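Local coordinates for protein signal recognition particle receptor FtsY (Sulfolobus acidocaldarius, PDB 5L3S) that serves as the receptor (docking protein) for the signal recognition particle and combines a helical bundle with a P-loop nucleotide-binding domain of the SRP54 family, at residues 129-134 and 183-188; 158-163 and 173-178. One frame throughout, in Å; residues are numbered along the deposited sequence. Where two conformers were deposited one is given.

Interaction 1: residues 129-134 and 183-188; sequences NLSTII and NIDVVL. With GOL (glycerol), chain V.
Two polar groups grip Asp185 OD2: the backbone N of Ser131, at 2.9 Å, and a glycerol hydroxyl, whose O1 donates to OD2 over 2.8 Å. The Ser131 N-H comes in on the anti side of the carboxylate, 31° out of its plane. The contact is reciprocal, because Asp185 N donates back to Ser131 OG at 2.9 Å. Ser131 OG stands between its own N and carbonyl carbon (chi1 59°), where it meets this N-H and also hydrogen-bonds glycerol O3. Together the two side-chain-to-backbone bonds pin Ser131 and Asp185 to each other just before the strands begin. The other carboxylate oxygen, OD1, forms a salt bridge with Lys100, which would be expected to favour a charged aspartate. The glycerol, probably from the crystallisation liquor, bridges both residues.

Beyond this pair the chains run parallel, at 22° to each other by their short segments. Val186 N donates to Ser131 O at 2.9 Å, then Ile133 N to Val186 O at 3.0 Å, and Leu188 N continues the ladder on Ile133 O at 3.0 Å. The donors alternate between the chains, as parallel pairing requires. On one face of the sheet Ile133 carries the apolar contact: its CG1 meets Val187 CG2 at 3.7 Å, while its CG2 branch reaches Ile184 CG2 at 3.9 Å, the two isoleucines crossing at about a right angle. Helix 168-181 covers this face through Phe178 and Ala179. Thr132, Ile134, Val186 and Leu188 point to the opposite face, where Thr132 meets Val122 and Leu125 of helix 114-127 and Leu188 meets Val122. Such a parallel pair, between helices 168-181 and 114-127, belongs to the central sheet of the three-layer P-loop NTPase fold.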
ATOM      1  N   ASN B 129       4.321 -20.459  23.587  1.00 42.82           N
ATOM      2  CA  ASN B 129       4.733 -20.361  24.991  1.00 38.86           C
ATOM      3  C   ASN B 129       5.932 -19.451  25.264  1.00 37.65           C
ATOM      4  O   ASN B 129       6.745 -19.728  26.145  1.00 46.19           O
ATOM      5  CB  ASN B 129       4.961 -21.757  25.581  1.00 46.72           C
ATOM      6  CG  ASN B 129       3.719 -22.619  25.507  1.00 61.97           C
ATOM      7  OD1 ASN B 129       2.702 -22.315  26.133  1.00 65.13           O
ATOM      8  ND2 ASN B 129       3.790 -23.702  24.737  1.00 71.70           N
ATOM      9  N   LEU B 130       6.035 -18.359  24.515  1.00 30.09           N
ATOM     10  CA  LEU B 130       7.076 -17.363  24.750  1.00 36.80           C
ATOM     11  C   LEU B 130       6.479 -16.091  25.356  1.00 40.20           C
ATOM     12  O   LEU B 130       5.526 -15.550  24.816  1.00 33.58           O
ATOM     13  CB  LEU B 130       7.788 -17.036  23.433  1.00 31.54           C
ATOM     14  CG  LEU B 130       8.582 -18.223  22.880  1.00 37.25           C
ATOM     15  CD1 LEU B 130       8.994 -18.001  21.435  1.00 36.49           C
ATOM     16  CD2 LEU B 130       9.794 -18.470  23.744  1.00 35.08           C
ATOM     17  N   SER B 131       7.035 -15.614  26.471  1.00 30.72           N
ATOM     18  CA  SER B 131       6.535 -14.377  27.083  1.00 29.07           C
ATOM     19  C   SER B 131       6.974 -13.146  26.284  1.00 34.60           C
ATOM     20  O   SER B 131       8.028 -13.146  25.632  1.00 28.33           O
ATOM     21  CB  SER B 131       6.943 -14.274  28.562  1.00 35.76           C
ATOM     22  OG  SER B 131       8.349 -14.305  28.735  1.00 33.67           O
ATOM     23  N   THR B 132       6.155 -12.098  26.286  1.00 26.95           N
ATOM     24  CA  THR B 132       6.410 -10.944  25.436  0.58 30.66           C
ATOM     25  C   THR B 132       5.967  -9.648  26.088  1.00 27.80           C
ATOM     26  O   THR B 132       4.981  -9.630  26.822  1.00 31.68           O
ATOM     27  CB  THR B 132       5.631 -11.053  24.102  0.58 33.45           C
ATOM     28  OG1 THR B 132       4.223 -11.044  24.373  0.58 39.01           O
ATOM     29  CG2 THR B 132       5.981 -12.330  23.358  0.58 24.24           C
ATOM     30  N   ILE B 133       6.684  -8.567  25.809  1.00 28.62           N
ATOM     31  CA  ILE B 133       6.175  -7.233  26.122  1.00 31.65           C
ATOM     32  C   ILE B 133       6.353  -6.365  24.891  1.00 28.96           C
ATOM     33  O   ILE B 133       7.207  -6.632  24.037  1.00 28.70           O
ATOM     34  CB  ILE B 133       6.863  -6.565  27.332  1.00 35.90           C
ATOM     35  CG1 ILE B 133       8.305  -6.187  27.005  1.00 41.08           C
ATOM     36  CG2 ILE B 133       6.791  -7.450  28.571  1.00 34.04           C
ATOM     37  CD1 ILE B 133       8.992  -5.458  28.137  1.00 52.39           C
ATOM     38  N   ILE B 134       5.532  -5.327  24.788  1.00 24.34           N
ATOM     39  CA  ILE B 134       5.563  -4.439  23.644  1.00 22.50           C
ATOM     40  C   ILE B 134       6.063  -3.082  24.094  1.00 25.96           C
ATOM     41  O   ILE B 134       5.636  -2.576  25.135  1.00 26.34           O
ATOM     42  CB  ILE B 134       4.145  -4.246  23.072  1.00 24.72           C
ATOM     43  CG1 ILE B 134       3.519  -5.600  22.735  1.00 28.66           C
ATOM     44  CG2 ILE B 134       4.169  -3.278  21.884  1.00 20.95           C
ATOM     45  CD1 ILE B 134       2.043  -5.538  22.381  1.00 28.84           C
ATOM     46  N   ASN B 183      12.885 -11.337  33.206  1.00 37.62           N
ATOM     47  CA  ASN B 183      13.200 -12.509  32.390  1.00 32.58           C
ATOM     48  C   ASN B 183      12.132 -12.816  31.330  1.00 32.55           C
ATOM     49  O   ASN B 183      11.776 -13.973  31.109  1.00 34.09           O
ATOM     50  CB  ASN B 183      13.454 -13.732  33.284  1.00 38.48           C
ATOM     51  CG  ASN B 183      14.772 -13.645  34.025  1.00 39.69           C
ATOM     52  OD1 ASN B 183      15.821 -13.435  33.418  1.00 44.78           O
ATOM     53  ND2 ASN B 183      14.722 -13.789  35.345  1.00 37.78           N
ATOM     54  N   ILE B 184      11.618 -11.760  30.704  1.00 35.51           N
ATOM     55  CA  ILE B 184      10.685 -11.860  29.580  1.00 31.21           C
ATOM     56  C   ILE B 184      11.420 -12.354  28.331  1.00 36.11           C
ATOM     57  O   ILE B 184      12.538 -11.924  28.055  1.00 33.18           O
ATOM     58  CB  ILE B 184      10.042 -10.482  29.302  1.00 31.24           C
ATOM     59  CG1 ILE B 184       9.292  -9.970  30.536  1.00 34.99           C
ATOM     60  CG2 ILE B 184       9.134 -10.511  28.062  1.00 25.99           C
ATOM     61  CD1 ILE B 184       8.328 -10.960  31.131  1.00 38.02           C
ATOM     62  N   ASP B 185      10.795 -13.259  27.582  1.00 28.20           N
ATOM     63  CA  ASP B 185      11.449 -13.887  26.439  1.00 31.78           C
ATOM     64  C   ASP B 185      11.682 -12.927  25.274  1.00 37.27           C
ATOM     65  O   ASP B 185      12.733 -12.958  24.625  1.00 33.01           O
ATOM     66  CB  ASP B 185      10.637 -15.089  25.932  1.00 31.04           C
ATOM     67  CG  ASP B 185      10.594 -16.240  26.924  1.00 36.40           C
ATOM     68  OD1 ASP B 185      11.574 -16.444  27.671  1.00 34.91           O
ATOM     69  OD2 ASP B 185       9.569 -16.954  26.947  1.00 38.84           O
ATOM     70  N   VAL B 186      10.688 -12.086  24.997  1.00 27.60           N
ATOM     71  CA  VAL B 186      10.728 -11.256  23.806  1.00 28.82           C
ATOM     72  C   VAL B 186      10.254  -9.823  24.066  1.00 28.43           C
ATOM     73  O   VAL B 186       9.264  -9.609  24.761  1.00 28.06           O
ATOM     74  CB  VAL B 186       9.842 -11.871  22.702  1.00 27.94           C
ATOM     75  CG1 VAL B 186       9.772 -10.951  21.490  1.00 28.62           C
ATOM     76  CG2 VAL B 186      10.341 -13.273  22.321  1.00 31.94           C
ATOM     77  N   VAL B 187      10.957  -8.849  23.487  1.00 27.57           N
ATOM     78  CA  VAL B 187      10.441  -7.490  23.377  1.00 22.49           C
ATOM     79  C   VAL B 187      10.162  -7.144  21.908  1.00 24.75           C
ATOM     80  O   VAL B 187      11.019  -7.357  21.049  1.00 26.29           O
ATOM     81  CB  VAL B 187      11.437  -6.463  23.940  1.00 24.92           C
ATOM     82  CG1 VAL B 187      10.956  -5.011  23.644  1.00 26.22           C
ATOM     83  CG2 VAL B 187      11.634  -6.691  25.417  1.00 29.27           C
ATOM     84  N   LEU B 188       8.970  -6.609  21.634  1.00 25.56           N
ATOM     85  CA  LEU B 188       8.598  -6.176  20.282  1.00 25.50           C
ATOM     86  C   LEU B 188       8.464  -4.671  20.276  1.00 27.16           C
ATOM     87  O   LEU B 188       7.656  -4.134  21.013  1.00 23.54           O
ATOM     88  CB  LEU B 188       7.253  -6.791  19.869  1.00 23.47           C
ATOM     89  CG  LEU B 188       7.222  -8.312  19.954  1.00 28.27           C
ATOM     90  CD1 LEU B 188       5.864  -8.835  19.549  1.00 35.74           C
ATOM     91  CD2 LEU B 188       8.288  -8.868  19.050  1.00 23.56           C
TER
HETATM   92  C1  GOL V 405       9.825 -19.582  29.398  1.00 42.25           C
HETATM   93  O1  GOL V 405       9.273 -19.452  28.097  1.00 47.85           O
HETATM   94  C2  GOL V 405       9.941 -18.236  30.116  1.00 45.11           C
HETATM   95  O2  GOL V 405      11.082 -17.553  29.658  1.00 54.13           O
HETATM   96  C3  GOL V 405       8.721 -17.343  29.903  1.00 52.93           C
HETATM   97  O3  GOL V 405       8.798 -16.145  30.669  1.00 40.83           O

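Interaction 2: residues 158-163 and 173-178. With SO4 (sulfate ion), chain X.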
ATOM      1  N   GLN B 158       2.015  -7.131  28.701  1.00 31.57           N
ATOM      2  CA  GLN B 158       2.400  -5.809  29.187  1.00 31.80           C
ATOM      3  C   GLN B 158       2.824  -4.866  28.063  1.00 28.84           C
ATOM      4  O   GLN B 158       3.633  -5.223  27.209  1.00 27.50           O
ATOM      5  CB  GLN B 158       3.544  -5.930  30.186  1.00 32.57           C
ATOM      6  CG  GLN B 158       4.229  -4.601  30.474  1.00 34.00           C
ATOM      7  CD  GLN B 158       3.665  -3.903  31.696  1.00 51.45           C
ATOM      8  OE1 GLN B 158       3.629  -4.476  32.779  1.00 47.16           O
ATOM      9  NE2 GLN B 158       3.221  -2.655  31.524  1.00 59.52           N
ATOM     10  N   LEU B 159       2.281  -3.653  28.079  1.00 24.37           N
ATOM     11  CA  LEU B 159       2.706  -2.603  27.164  1.00 25.87           C
ATOM     12  C   LEU B 159       3.552  -1.597  27.928  1.00 30.11           C
ATOM     13  O   LEU B 159       3.144  -1.101  28.975  1.00 24.00           O
ATOM     14  CB  LEU B 159       1.493  -1.869  26.578  1.00 25.28           C
ATOM     15  CG  LEU B 159       1.832  -0.728  25.622  1.00 24.75           C
ATOM     16  CD1 LEU B 159       2.524  -1.269  24.366  1.00 23.81           C
ATOM     17  CD2 LEU B 159       0.568   0.048  25.245  1.00 26.33           C
ATOM     18  N   ILE B 160       4.723  -1.280  27.403  1.00 24.82           N
ATOM     19  CA  ILE B 160       5.546  -0.259  28.023  1.00 22.90           C
ATOM     20  C   ILE B 160       5.366   1.055  27.244  1.00 29.05           C
ATOM     21  O   ILE B 160       5.716   1.152  26.062  1.00 25.42           O
ATOM     22  CB  ILE B 160       7.018  -0.684  28.062  1.00 23.30           C
ATOM     23  CG1 ILE B 160       7.154  -2.008  28.826  1.00 29.90           C
ATOM     24  CG2 ILE B 160       7.887   0.406  28.699  1.00 24.58           C
ATOM     25  CD1 ILE B 160       6.936  -1.869  30.329  1.00 30.45           C
ATOM     26  N   ARG B 161       4.795   2.055  27.906  1.00 25.08           N
ATOM     27  CA  ARG B 161       4.526   3.338  27.248  1.00 31.94           C
ATOM     28  C   ARG B 161       5.653   4.351  27.461  1.00 29.02           C
ATOM     29  O   ARG B 161       5.742   5.354  26.748  1.00 30.18           O
ATOM     30  CB  ARG B 161       3.199   3.924  27.749  1.00 32.79           C
ATOM     31  CG  ARG B 161       2.021   2.973  27.615  1.00 44.70           C
ATOM     32  CD  ARG B 161       0.688   3.712  27.525  1.00 53.95           C
ATOM     33  NE  ARG B 161      -0.399   2.974  28.170  1.00 61.40           N
ATOM     34  CZ  ARG B 161      -1.693   3.163  27.914  1.00 62.01           C
ATOM     35  NH1 ARG B 161      -2.071   4.062  27.008  1.00 60.87           N
ATOM     36  NH2 ARG B 161      -2.611   2.444  28.559  1.00 50.65           N
ATOM     37  N   GLY B 162       6.507   4.086  28.445  1.00 30.07           N
ATOM     38  CA  GLY B 162       7.583   4.998  28.782  1.00 29.75           C
ATOM     39  C   GLY B 162       7.070   6.119  29.673  1.00 33.84           C
ATOM     40  O   GLY B 162       5.871   6.227  29.920  1.00 31.36           O
ATOM     41  N   LYS B 163       7.969   6.957  30.162  1.00 32.38           N
ATOM     42  CA  LYS B 163       7.546   8.078  30.996  1.00 30.72           C
ATOM     43  C   LYS B 163       6.804   9.116  30.152  1.00 33.22           C
ATOM     44  O   LYS B 163       6.883   9.089  28.927  1.00 28.14           O
ATOM     45  CB  LYS B 163       8.744   8.680  31.725  1.00 32.78           C
ATOM     46  CG  LYS B 163       9.296   7.743  32.791  1.00 34.67           C
ATOM     47  CD  LYS B 163      10.723   8.102  33.177  1.00 47.24           C
ATOM     48  CE  LYS B 163      11.738   7.648  32.127  1.00 51.22           C
ATOM     49  NZ  LYS B 163      12.372   6.324  32.455  1.00 47.28           N
ATOM     50  N   PHE B 173      14.311   1.706  25.488  1.00 26.18           N
ATOM     51  CA  PHE B 173      15.256   1.476  26.566  1.00 29.00           C
ATOM     52  C   PHE B 173      14.553   0.976  27.838  1.00 32.63           C
ATOM     53  O   PHE B 173      14.996  -0.003  28.446  1.00 28.17           O
ATOM     54  CB  PHE B 173      16.065   2.747  26.850  1.00 31.84           C
ATOM     55  CG  PHE B 173      17.130   2.571  27.895  1.00 34.89           C
ATOM     56  CD1 PHE B 173      18.408   2.169  27.540  1.00 37.54           C
ATOM     57  CD2 PHE B 173      16.859   2.819  29.228  1.00 36.04           C
ATOM     58  CE1 PHE B 173      19.400   2.005  28.511  1.00 47.50           C
ATOM     59  CE2 PHE B 173      17.842   2.654  30.203  1.00 45.19           C
ATOM     60  CZ  PHE B 173      19.114   2.248  29.841  1.00 47.41           C
ATOM     61  N   ASP B 174      13.458   1.636  28.221  1.00 28.65           N
ATOM     62  CA  ASP B 174      12.699   1.267  29.417  1.00 29.40           C
ATOM     63  C   ASP B 174      12.069  -0.111  29.274  1.00 28.35           C
ATOM     64  O   ASP B 174      12.034  -0.883  30.219  1.00 26.26           O
ATOM     65  CB  ASP B 174      11.590   2.285  29.686  1.00 31.35           C
ATOM     66  CG  ASP B 174      12.103   3.572  30.299  1.00 35.61           C
ATOM     67  OD1 ASP B 174      13.338   3.730  30.441  1.00 33.02           O
ATOM     68  OD2 ASP B 174      11.259   4.426  30.637  1.00 33.30           O
ATOM     69  N   ALA B 175      11.548  -0.396  28.085  1.00 22.72           N
ATOM     70  CA  ALA B 175      10.941  -1.688  27.794  1.00 27.20           C
ATOM     71  C   ALA B 175      11.950  -2.829  27.923  1.00 26.57           C
ATOM     72  O   ALA B 175      11.671  -3.849  28.534  1.00 27.68           O
ATOM     73  CB  ALA B 175      10.350  -1.677  26.387  1.00 25.99           C
ATOM     74  N   ILE B 176      13.121  -2.652  27.332  1.00 24.18           N
ATOM     75  CA  ILE B 176      14.181  -3.659  27.431  1.00 28.51           C
ATOM     76  C   ILE B 176      14.673  -3.855  28.864  1.00 32.98           C
ATOM     77  O   ILE B 176      14.889  -4.988  29.317  1.00 34.32           O
ATOM     78  CB  ILE B 176      15.343  -3.306  26.481  1.00 30.24           C
ATOM     79  CG1 ILE B 176      14.839  -3.344  25.029  1.00 30.83           C
ATOM     80  CG2 ILE B 176      16.548  -4.245  26.711  1.00 34.18           C
ATOM     81  CD1 ILE B 176      15.813  -2.782  24.026  1.00 34.50           C
ATOM     82  N   SER B 177      14.827  -2.758  29.595  1.00 31.70           N
ATOM     83  CA  SER B 177      15.257  -2.846  30.990  1.00 33.98           C
ATOM     84  C   SER B 177      14.243  -3.632  31.826  1.00 36.56           C
ATOM     85  O   SER B 177      14.606  -4.464  32.673  1.00 33.49           O
ATOM     86  CB  SER B 177      15.448  -1.447  31.588  1.00 34.50           C
ATOM     87  OG  SER B 177      15.762  -1.541  32.970  1.00 46.88           O
ATOM     88  N   PHE B 178      12.970  -3.355  31.573  1.00 33.50           N
ATOM     89  CA  PHE B 178      11.868  -4.014  32.267  1.00 35.64           C
ATOM     90  C   PHE B 178      11.847  -5.504  31.936  1.00 33.64           C
ATOM     91  O   PHE B 178      11.670  -6.341  32.820  1.00 34.30           O
ATOM     92  CB  PHE B 178      10.531  -3.362  31.870  1.00 34.39           C
ATOM     93  CG  PHE B 178       9.330  -3.971  32.545  1.00 40.39           C
ATOM     94  CD1 PHE B 178       8.864  -3.465  33.745  1.00 47.84           C
ATOM     95  CD2 PHE B 178       8.663  -5.047  31.977  1.00 46.75           C
ATOM     96  CE1 PHE B 178       7.760  -4.020  34.370  1.00 51.28           C
ATOM     97  CE2 PHE B 178       7.561  -5.612  32.604  1.00 48.56           C
ATOM     98  CZ  PHE B 178       7.107  -5.091  33.803  1.00 43.95           C
TER
HETATM   99  S   SO4 X 407       4.976   2.240  31.430  1.00 56.50           S
HETATM  100  O1  SO4 X 407       6.211   2.718  30.801  1.00 38.98           O
HETATM  101  O2  SO4 X 407       5.303   1.109  32.306  1.00 65.13           O
HETATM  102  O3  SO4 X 407       4.009   1.812  30.415  1.00 44.45           O
HETATM  103  O4  SO4 X 407       4.374   3.314  32.228  1.00 60.37           O
HETATM  104  O   HOH W   1      10.459   6.458  29.093  1.00 30.30           O
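Strand 158-160 and helix 173-178 run at 140° to each other with their axes 9.0 Å apart, and Ile160 and Ala175 bring the backbones closest. Ile160 meets the helix along its side chain: CB lies 3.9 Å from Ala175 CB, branch CG2 is near the backbone N of Ala175, and CD1 sits over one face of the Phe178 ring. This last is a CH-pi contact, with CD1 4.1 Å from the ring centroid and only 20° off the ring normal. Gln158 meets the same ring obliquely, OE1 lying 3.7 Å from Phe178 CZ. The amide is held by the bond from its NE2 to Leu159 O, 3.0 Å, with the donor above the carbonyl plane.

Past the strand, the Lys163 chain is bent at chi3 (-77°, which places CE) and again at chi4, and NZ forms a salt bridge with Asp174 OD2 at 2.9 Å, on the syn side of the carboxylate. A water accepts from Lys163 N and donates to that same OD2, so the oxygen is held twice. A sulfate, probably from the crystallisation liquor, takes N-H bonds from Arg161 and Gly162. Here an edge strand meets the helix that follows it, the first half of a beta-alpha-beta crossover.

Overall arrangement
The centres of the two interactions lie about 12 Å apart on the same side of the chain's centre, within the P-loop nucleotide-binding domain. Along the sequence the order is strand 132-137, strand 158-160, helix 168-181, strand 186-191. In the sheet, however, 132-137 lies between 158-160 and 186-191, so the helix of interaction 2 crosses over it in a beta-alpha-beta unit. Direct evidence for the junction is Ile134 O to Ile160 N at 2.8 Å, a probable hydrogen bond, and Ile133, which packs on Ile160 and Phe178. In interaction 1 the Ile134 side chain is about 11 Å from the bound phosphoaminophosphonic acid-guanylate ester, too far to touch; together the contacts join three strands and one helix.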